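Transcriptional regulator, MarR family (Neisseria meningitidis serogroup B, PDB 3G3Z) probably binds DNA as a dimeric winged helix-turn-helix regulator that controls transcription. Local coordinates at residues Leu37-Thr42 with Tyr98-Thr103. Residues are numbered along the deposited sequence.
Sequences LYTLAT and YAAPLT
This is a near-perpendicular helix-helix packing in a MarR-type winged helix-turn-helix fold, where helix 31-43 of the DNA-binding lobe meets the long helix 93-117 that follows the wing and runs on toward the dimerisation region. Their axes approach to 9.8 Å and cross at -94°, burying 329 Å² in all. Segment 37-42 is regular, with Ala41 N bonded to Leu37 O (3.0 Å) and Thr42 N to Tyr38 O (3.1 Å). Helix 93-117 kinks at Pro101, which has no amide hydrogen, and Leu102, whose N reaches Ala99 O only weakly (3.0 Å); Thr103 N regains the regular bond to Ala99 O (3.0 Å).

Small side chains allow the closest backbone approach: the CA atoms of Ala41 and Ala99 lie 6.4 Å apart and their CB atoms 3.8 Å; Tyr38 CA and Thr103 CA are 6.8 Å apart. Ala41 CB also touches Thr103 CG2 at 3.6 Å. Thr103 is in the p rotamer, with OG1 turned back to donate to Ala100 O (2.7 Å) and its methyl left for the interface. Thr42, also p, gives OG1 to Tyr38 O at 2.6 Å.

Leu37 (m, t) runs its CD1 to the ring edge of Tyr98, 3.9 Å from CE1, and Leu102 (t, p) brings CD2 to 4.3 Å from Leu37 CB. Leu40 and Ala41 also touch Leu91 of strand 89-91, and Tyr38 packs on Asp7 of the second subunit.

No direct hydrogen bond joins the segments. Tyr38 (chi1 t) instead lays its ring edge by Thr103, CE1 to CA 4.1 Å, and a water bridges them, 2.7 Å from Tyr38 OH and donating to Thr103 O at 3.0 Å.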
ATOM      1  N   LEU A  37      12.127 -11.859  -7.310  1.00 20.80           N
ATOM      2  CA  LEU A  37      13.576 -11.683  -7.441  1.00 21.29           C
ATOM      3  C   LEU A  37      14.286 -11.379  -6.113  1.00 21.23           C
ATOM      4  O   LEU A  37      15.317 -11.982  -5.790  1.00 16.99           O
ATOM      5  CB  LEU A  37      13.879 -10.580  -8.470  1.00 21.50           C
ATOM      6  CG  LEU A  37      13.395 -10.829  -9.912  1.00 22.37           C
ATOM      7  CD1 LEU A  37      13.432  -9.538 -10.720  1.00 17.03           C
ATOM      8  CD2 LEU A  37      14.213 -11.924 -10.586  1.00 19.78           C
ATOM      9  N   TYR A  38      13.727 -10.447  -5.350  1.00 17.67           N
ATOM     10  CA  TYR A  38      14.344 -10.057  -4.093  1.00 20.16           C
ATOM     11  C   TYR A  38      14.231 -11.121  -3.000  1.00 22.37           C
ATOM     12  O   TYR A  38      15.192 -11.329  -2.250  1.00 21.09           O
ATOM     13  CB  TYR A  38      13.810  -8.718  -3.614  1.00 18.42           C
ATOM     14  CG  TYR A  38      14.584  -8.147  -2.458  1.00 19.54           C
ATOM     15  CD1 TYR A  38      15.831  -7.543  -2.653  1.00 18.77           C
ATOM     16  CD2 TYR A  38      14.074  -8.214  -1.158  1.00 19.24           C
ATOM     17  CE1 TYR A  38      16.549  -7.018  -1.577  1.00 20.32           C
ATOM     18  CE2 TYR A  38      14.783  -7.691  -0.078  1.00 22.33           C
ATOM     19  CZ  TYR A  38      16.012  -7.092  -0.293  1.00 23.24           C
ATOM     20  OH  TYR A  38      16.708  -6.582   0.778  1.00 24.82           O
ATOM     21  N   THR A  39      13.082 -11.800  -2.916  1.00 21.67           N
ATOM     22  CA  THR A  39      12.929 -12.927  -1.978  1.00 23.18           C
ATOM     23  C   THR A  39      13.957 -14.022  -2.281  1.00 21.97           C
ATOM     24  O   THR A  39      14.625 -14.535  -1.378  1.00 25.54           O
ATOM     25  CB  THR A  39      11.485 -13.528  -1.982  1.00 22.72           C
ATOM     26  OG1 THR A  39      10.523 -12.485  -1.791  1.00 28.14           O
ATOM     27  CG2 THR A  39      11.312 -14.541  -0.872  1.00 22.83           C
ATOM     28  N   LEU A  40      14.100 -14.356  -3.554  1.00 21.37           N
ATOM     29  CA  LEU A  40      14.985 -15.449  -3.943  1.00 24.01           C
ATOM     30  C   LEU A  40      16.458 -15.103  -3.747  1.00 25.11           C
ATOM     31  O   LEU A  40      17.259 -15.970  -3.406  1.00 24.74           O
ATOM     32  CB  LEU A  40      14.705 -15.897  -5.381  1.00 22.07           C
ATOM     33  CG  LEU A  40      13.366 -16.595  -5.657  1.00 22.18           C
ATOM     34  CD1 LEU A  40      13.287 -17.042  -7.108  1.00 18.51           C
ATOM     35  CD2 LEU A  40      13.136 -17.783  -4.726  1.00 22.93           C
ATOM     36  N   ALA A  41      16.800 -13.835  -3.954  1.00 26.82           N
ATOM     37  CA  ALA A  41      18.183 -13.378  -3.830  1.00 29.46           C
ATOM     38  C   ALA A  41      18.655 -13.283  -2.379  1.00 30.19           C
ATOM     39  O   ALA A  41      19.840 -13.474  -2.094  1.00 30.73           O
ATOM     40  CB  ALA A  41      18.367 -12.041  -4.540  1.00 29.36           C
ATOM     41  N   THR A  42      17.721 -13.013  -1.470  1.00 28.90           N
ATOM     42  CA  THR A  42      18.048 -12.756  -0.069  1.00 27.24           C
ATOM     43  C   THR A  42      17.678 -13.902   0.877  1.00 26.76           C
ATOM     44  O   THR A  42      18.205 -13.974   1.985  1.00 27.12           O
ATOM     45  CB  THR A  42      17.353 -11.470   0.431  1.00 26.05           C
ATOM     46  OG1 THR A  42      15.941 -11.596   0.233  1.00 25.84           O
ATOM     47  CG2 THR A  42      17.865 -10.233  -0.324  1.00 24.42           C
ATOM     48  N   TYR A  98      21.993 -11.160 -12.361  1.00 20.23           N
ATOM     49  CA  TYR A  98      20.871 -10.233 -12.598  1.00 20.83           C
ATOM     50  C   TYR A  98      20.392  -9.563 -11.301  1.00 22.09           C
ATOM     51  O   TYR A  98      20.198  -8.343 -11.259  1.00 23.24           O
ATOM     52  CB  TYR A  98      19.734 -10.985 -13.295  1.00 19.23           C
ATOM     53  CG  TYR A  98      18.533 -10.175 -13.745  1.00 21.57           C
ATOM     54  CD1 TYR A  98      17.462  -9.960 -12.884  1.00 21.51           C
ATOM     55  CD2 TYR A  98      18.440  -9.681 -15.051  1.00 19.85           C
ATOM     56  CE1 TYR A  98      16.331  -9.261 -13.296  1.00 24.96           C
ATOM     57  CE2 TYR A  98      17.316  -8.967 -15.470  1.00 21.57           C
ATOM     58  CZ  TYR A  98      16.261  -8.764 -14.577  1.00 23.55           C
ATOM     59  OH  TYR A  98      15.136  -8.055 -14.944  1.00 23.52           O
ATOM     60  N   ALA A  99      20.235 -10.351 -10.238  1.00 24.87           N
ATOM     61  CA  ALA A  99      19.698  -9.837  -8.967  1.00 24.72           C
ATOM     62  C   ALA A  99      20.695  -9.052  -8.109  1.00 25.75           C
ATOM     63  O   ALA A  99      20.281  -8.241  -7.281  1.00 24.78           O
ATOM     64  CB  ALA A  99      19.064 -10.957  -8.148  1.00 23.73           C
ATOM     65  N   ALA A 100      21.992  -9.286  -8.316  1.00 24.55           N
ATOM     66  CA  ALA A 100      23.038  -8.652  -7.508  1.00 23.77           C
ATOM     67  C   ALA A 100      22.887  -7.133  -7.339  1.00 23.22           C
ATOM     68  O   ALA A 100      22.845  -6.660  -6.204  1.00 22.21           O
ATOM     69  CB  ALA A 100      24.433  -9.017  -8.023  1.00 22.91           C
ATOM     70  N   PRO A 101      22.769  -6.370  -8.455  1.00 23.08           N
ATOM     71  CA  PRO A 101      22.613  -4.901  -8.357  1.00 21.54           C
ATOM     72  C   PRO A 101      21.351  -4.482  -7.623  1.00 21.09           C
ATOM     73  O   PRO A 101      21.327  -3.421  -6.999  1.00 21.09           O
ATOM     74  CB  PRO A 101      22.511  -4.440  -9.820  1.00 22.88           C
ATOM     75  CG  PRO A 101      22.935  -5.600 -10.653  1.00 23.21           C
ATOM     76  CD  PRO A 101      22.700  -6.836  -9.855  1.00 23.30           C
ATOM     77  N   LEU A 102      20.307  -5.310  -7.704  1.00 21.79           N
ATOM     78  CA  LEU A 102      19.054  -5.030  -7.015  1.00 20.61           C
ATOM     79  C   LEU A 102      19.203  -5.166  -5.509  1.00 20.93           C
ATOM     80  O   LEU A 102      18.753  -4.301  -4.768  1.00 21.95           O
ATOM     81  CB  LEU A 102      17.912  -5.922  -7.523  1.00 19.18           C
ATOM     82  CG  LEU A 102      16.573  -5.712  -6.817  1.00 18.42           C
ATOM     83  CD1 LEU A 102      16.043  -4.283  -7.126  1.00 14.50           C
ATOM     84  CD2 LEU A 102      15.560  -6.776  -7.226  1.00 13.83           C
ATOM     85  N   THR A 103      19.832  -6.247  -5.052  1.00 20.87           N
ATOM     86  CA  THR A 103      20.062  -6.408  -3.615  1.00 22.51           C
ATOM     87  C   THR A 103      20.960  -5.296  -3.092  1.00 21.52           C
ATOM     88  O   THR A 103      20.763  -4.796  -1.981  1.00 23.46           O
ATOM     89  CB  THR A 103      20.678  -7.764  -3.270  1.00 23.47           C
ATOM     90  OG1 THR A 103      21.915  -7.919  -3.977  1.00 25.47           O
ATOM     91  CG2 THR A 103      19.723  -8.877  -3.658  1.00 22.25           C
TER
HETATM   92  O   HOH W   1      19.302  -6.155   0.192  1.00 24.90           O